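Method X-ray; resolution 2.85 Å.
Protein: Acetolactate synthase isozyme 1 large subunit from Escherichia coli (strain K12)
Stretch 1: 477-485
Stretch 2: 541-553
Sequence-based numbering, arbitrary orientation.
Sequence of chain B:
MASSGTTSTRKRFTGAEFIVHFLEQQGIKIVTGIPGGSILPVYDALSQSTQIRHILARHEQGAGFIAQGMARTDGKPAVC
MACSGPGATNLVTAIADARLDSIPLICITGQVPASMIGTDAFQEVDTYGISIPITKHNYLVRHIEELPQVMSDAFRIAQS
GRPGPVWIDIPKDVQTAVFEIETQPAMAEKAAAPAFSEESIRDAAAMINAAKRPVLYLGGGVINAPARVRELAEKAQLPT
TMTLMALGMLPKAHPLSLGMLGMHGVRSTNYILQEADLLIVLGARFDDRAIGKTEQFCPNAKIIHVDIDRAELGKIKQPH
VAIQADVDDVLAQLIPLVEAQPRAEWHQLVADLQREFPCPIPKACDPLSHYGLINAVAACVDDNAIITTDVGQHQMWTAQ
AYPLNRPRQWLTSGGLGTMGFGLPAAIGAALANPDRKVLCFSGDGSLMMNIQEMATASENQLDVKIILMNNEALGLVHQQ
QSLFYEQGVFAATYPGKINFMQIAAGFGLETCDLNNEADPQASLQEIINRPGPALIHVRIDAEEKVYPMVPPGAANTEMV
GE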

# COMPACT_ATOMS: atom_id res chain seq x y z
N VAL B 477 -18.64 -4.13 10.18
CA VAL B 477 -19.92 -3.44 10.03
C VAL B 477 -20.82 -3.75 11.21
O VAL B 477 -21.40 -2.84 11.82
CB VAL B 477 -20.60 -3.84 8.70
CG1 VAL B 477 -22.02 -3.34 8.66
CG2 VAL B 477 -19.84 -3.31 7.50
N HIS B 478 -20.93 -5.03 11.59
CA HIS B 478 -21.76 -5.43 12.73
C HIS B 478 -21.43 -4.61 13.97
O HIS B 478 -22.32 -4.18 14.72
CB HIS B 478 -21.54 -6.92 13.00
CG HIS B 478 -22.44 -7.52 14.04
ND1 HIS B 478 -22.36 -7.20 15.37
CD2 HIS B 478 -23.41 -8.46 13.93
CE1 HIS B 478 -23.25 -7.90 16.05
NE2 HIS B 478 -23.90 -8.67 15.20
N GLN B 479 -20.15 -4.34 14.18
CA GLN B 479 -19.73 -3.60 15.35
C GLN B 479 -20.03 -2.11 15.17
O GLN B 479 -20.50 -1.47 16.11
CB GLN B 479 -18.25 -3.87 15.63
CG GLN B 479 -17.58 -2.93 16.62
CD GLN B 479 -16.20 -3.45 16.99
OE1 GLN B 479 -15.78 -4.51 16.53
NE2 GLN B 479 -15.53 -2.75 17.90
N GLN B 480 -19.83 -1.58 13.96
CA GLN B 480 -20.14 -0.16 13.75
C GLN B 480 -21.64 0.14 13.85
O GLN B 480 -22.04 1.14 14.44
CB GLN B 480 -19.58 0.30 12.40
CG GLN B 480 -18.16 0.88 12.47
CD GLN B 480 -17.50 0.99 11.10
OE1 GLN B 480 -17.82 0.23 10.18
NE2 GLN B 480 -16.59 1.95 10.96
N GLN B 481 -22.48 -0.72 13.30
CA GLN B 481 -23.91 -0.46 13.40
C GLN B 481 -24.39 -0.66 14.83
O GLN B 481 -25.12 0.18 15.38
CB GLN B 481 -24.68 -1.38 12.46
CG GLN B 481 -24.00 -1.70 11.16
CD GLN B 481 -24.95 -2.33 10.19
OE1 GLN B 481 -25.35 -1.73 9.17
NE2 GLN B 481 -25.39 -3.53 10.53
N SER B 482 -23.97 -1.75 15.48
CA SER B 482 -24.46 -1.99 16.83
C SER B 482 -23.99 -0.90 17.80
O SER B 482 -24.75 -0.45 18.67
CB SER B 482 -24.08 -3.41 17.28
OG SER B 482 -22.80 -3.49 17.86
N LEU B 483 -22.78 -0.37 17.61
CA LEU B 483 -22.30 0.63 18.55
C LEU B 483 -22.73 2.06 18.20
O LEU B 483 -22.91 2.88 19.11
CB LEU B 483 -20.77 0.58 18.64
CG LEU B 483 -19.99 -0.39 19.54
CD1 LEU B 483 -20.49 -1.80 19.52
CD2 LEU B 483 -18.55 -0.34 19.07
N PHE B 484 -22.93 2.37 16.91
CA PHE B 484 -23.06 3.77 16.51
C PHE B 484 -24.32 4.15 15.75
O PHE B 484 -24.57 5.35 15.60
CB PHE B 484 -21.84 4.19 15.68
CG PHE B 484 -20.56 4.00 16.41
CD1 PHE B 484 -20.36 4.62 17.63
CD2 PHE B 484 -19.55 3.20 15.88
CE1 PHE B 484 -19.18 4.46 18.32
CE2 PHE B 484 -18.37 3.03 16.57
CZ PHE B 484 -18.18 3.66 17.79
N TYR B 485 -25.10 3.22 15.22
CA TYR B 485 -26.28 3.56 14.44
C TYR B 485 -27.54 3.11 15.16
O TYR B 485 -27.54 2.06 15.81
CB TYR B 485 -26.18 2.97 13.04
CG TYR B 485 -25.17 3.70 12.16
CD1 TYR B 485 -23.80 3.47 12.29
CD2 TYR B 485 -25.59 4.60 11.18
CE1 TYR B 485 -22.88 4.12 11.48
CE2 TYR B 485 -24.67 5.25 10.35
CZ TYR B 485 -23.32 5.01 10.51
OH TYR B 485 -22.39 5.66 9.71
N ASP B 541 -18.46 -16.17 18.02
CA ASP B 541 -19.73 -15.50 18.27
C ASP B 541 -19.75 -14.16 17.53
O ASP B 541 -18.77 -13.42 17.55
CB ASP B 541 -19.95 -15.28 19.77
N ALA B 542 -20.86 -13.87 16.85
CA ALA B 542 -20.89 -12.64 16.05
C ALA B 542 -20.91 -11.39 16.92
O ALA B 542 -20.58 -10.30 16.43
CB ALA B 542 -22.10 -12.65 15.11
N GLU B 543 -21.26 -11.51 18.21
CA GLU B 543 -21.32 -10.39 19.13
C GLU B 543 -19.95 -9.96 19.64
O GLU B 543 -19.86 -8.92 20.31
CB GLU B 543 -22.22 -10.74 20.33
N GLU B 544 -18.89 -10.70 19.31
CA GLU B 544 -17.57 -10.36 19.82
C GLU B 544 -17.06 -9.11 19.13
O GLU B 544 -17.47 -8.76 18.02
CB GLU B 544 -16.59 -11.51 19.59
CG GLU B 544 -17.07 -12.88 20.04
CD GLU B 544 -16.64 -13.25 21.45
OE1 GLU B 544 -15.76 -12.55 22.01
OE2 GLU B 544 -17.17 -14.25 21.99
N LYS B 545 -16.17 -8.40 19.82
CA LYS B 545 -15.80 -7.05 19.44
C LYS B 545 -14.30 -6.91 19.31
O LYS B 545 -13.53 -7.72 19.83
CB LYS B 545 -16.34 -6.03 20.46
CG LYS B 545 -17.86 -6.00 20.56
CD LYS B 545 -18.45 -5.32 19.34
CE LYS B 545 -19.97 -5.40 19.34
NZ LYS B 545 -20.44 -6.62 18.61
N VAL B 546 -13.88 -5.88 18.58
CA VAL B 546 -12.49 -5.44 18.53
C VAL B 546 -12.40 -4.22 19.42
O VAL B 546 -12.96 -3.17 19.10
CB VAL B 546 -12.01 -5.15 17.10
CG1 VAL B 546 -10.53 -4.88 17.11
CG2 VAL B 546 -12.30 -6.34 16.21
N TYR B 547 -11.73 -4.36 20.55
CA TYR B 547 -11.55 -3.27 21.49
C TYR B 547 -10.06 -3.04 21.76
O TYR B 547 -9.26 -3.99 21.72
CB TYR B 547 -12.28 -3.53 22.81
CG TYR B 547 -13.79 -3.35 22.74
CD1 TYR B 547 -14.37 -2.28 22.06
CD2 TYR B 547 -14.65 -4.26 23.37
CE1 TYR B 547 -15.75 -2.12 21.99
CE2 TYR B 547 -16.04 -4.10 23.32
CZ TYR B 547 -16.58 -3.03 22.63
OH TYR B 547 -17.95 -2.89 22.58
N PRO B 548 -9.65 -1.80 22.00
CA PRO B 548 -10.56 -0.65 21.96
C PRO B 548 -10.84 -0.15 20.54
O PRO B 548 -10.13 -0.50 19.60
CB PRO B 548 -9.83 0.40 22.80
CG PRO B 548 -8.39 0.04 22.71
CD PRO B 548 -8.30 -1.45 22.47
N MET B 549 -11.92 0.62 20.40
CA MET B 549 -12.28 1.27 19.15
C MET B 549 -12.36 2.78 19.34
O MET B 549 -12.86 3.27 20.36
CB MET B 549 -13.62 0.73 18.65
CG MET B 549 -14.07 1.39 17.36
SD MET B 549 -15.75 0.94 16.89
CE MET B 549 -15.51 0.30 15.23
N VAL B 550 -11.84 3.53 18.37
CA VAL B 550 -12.03 4.98 18.31
C VAL B 550 -13.18 5.26 17.36
O VAL B 550 -13.08 4.94 16.16
CB VAL B 550 -10.75 5.71 17.86
CG1 VAL B 550 -10.97 7.21 17.91
CG2 VAL B 550 -9.56 5.33 18.73
N PRO B 551 -14.28 5.84 17.83
CA PRO B 551 -15.43 6.11 16.97
C PRO B 551 -15.02 7.03 15.83
O PRO B 551 -14.20 7.94 16.03
CB PRO B 551 -16.43 6.80 17.90
CG PRO B 551 -16.02 6.36 19.26
CD PRO B 551 -14.54 6.22 19.22
N PRO B 552 -15.54 6.81 14.63
CA PRO B 552 -15.12 7.62 13.48
C PRO B 552 -15.36 9.10 13.77
O PRO B 552 -16.40 9.49 14.31
CB PRO B 552 -15.99 7.11 12.33
CG PRO B 552 -16.48 5.76 12.78
CD PRO B 552 -16.59 5.83 14.28
N GLY B 553 -14.33 9.92 13.51
CA GLY B 553 -14.42 11.33 13.75
C GLY B 553 -14.03 11.77 15.14
O GLY B 553 -14.15 12.97 15.46

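Residues 477-484 form the final part of a helix that begins earlier in the chain, and Tyr485 is the first residue to leave helical backbone angles. Successive i to i+4 hydrogen bonds hold this segment, ending with Tyr485 N to Gln481 O at 3.0 Å. The second stretch contains no regular helix or strand. It opens with a type I turn from Asp541 to Glu544, closed by a hydrogen bond from Glu544 N to Asp541 O (3.2 Å), and then runs on in largely extended conformation, with a cis peptide bond before Pro548. The two backbones advance in the same general sense: His478 lies nearest Ala542, Gln479 nearest Lys545 and Phe484 nearest Pro551, with CA-CA separations of 8.0, 6.6 and 8.0 Å. Together the stretches bury 578 Å² of surface.

Gln479 is the polar anchor of the contact. Its buried, extended side chain points toward the second stretch and its terminal amide pairs with the backbone of Val546 through both of its polar atoms. Val546 N donates to Gln479 OE1 at 3.1 Å, while Gln479 NE2 donates to Val546 O at 2.9 Å; both bonds are close to linear. One amide group thus satisfies the NH and the carbonyl of a single residue.

The aliphatic part of Gln479 also packs on Lys545, with CG 3.7 Å from Lys545 CD. The lysine chain runs across the helix, and its CE lies 3.6 Å from Leu483 CD1 and 3.7 Å from Ser482 OG. Its ammonium group turns back to its own stretch, where Lys545 NZ donates to Glu543 O at 2.9 Å. That places the charge at the edge of the His478 ring, with NZ 3.8 Å from His478 ND1. Over one face of the same ring lies the turn carbonyl, Ala542 O, 3.6 Å from His478 CE1.

Toward the end of the helix the contact becomes predominantly apolar. Met549 reaches in with chi1 and chi2 both t, bringing its SD to 3.8 Å from Leu483 CD2 and 3.4 Å from Phe484 CE2. The sulfur sits at the edge of the Phe484 ring, 4.6 Å from its centroid, where it meets the electropositive ring hydrogens. Pro552 CD covers one face of this ring, 4.0 Å from Phe484 CE2, and Pro551 CB lies 3.6 Å from Phe484 CZ. The methyl end of Met549 also touches the helix, its CE 3.9 Å from Gln480 CG.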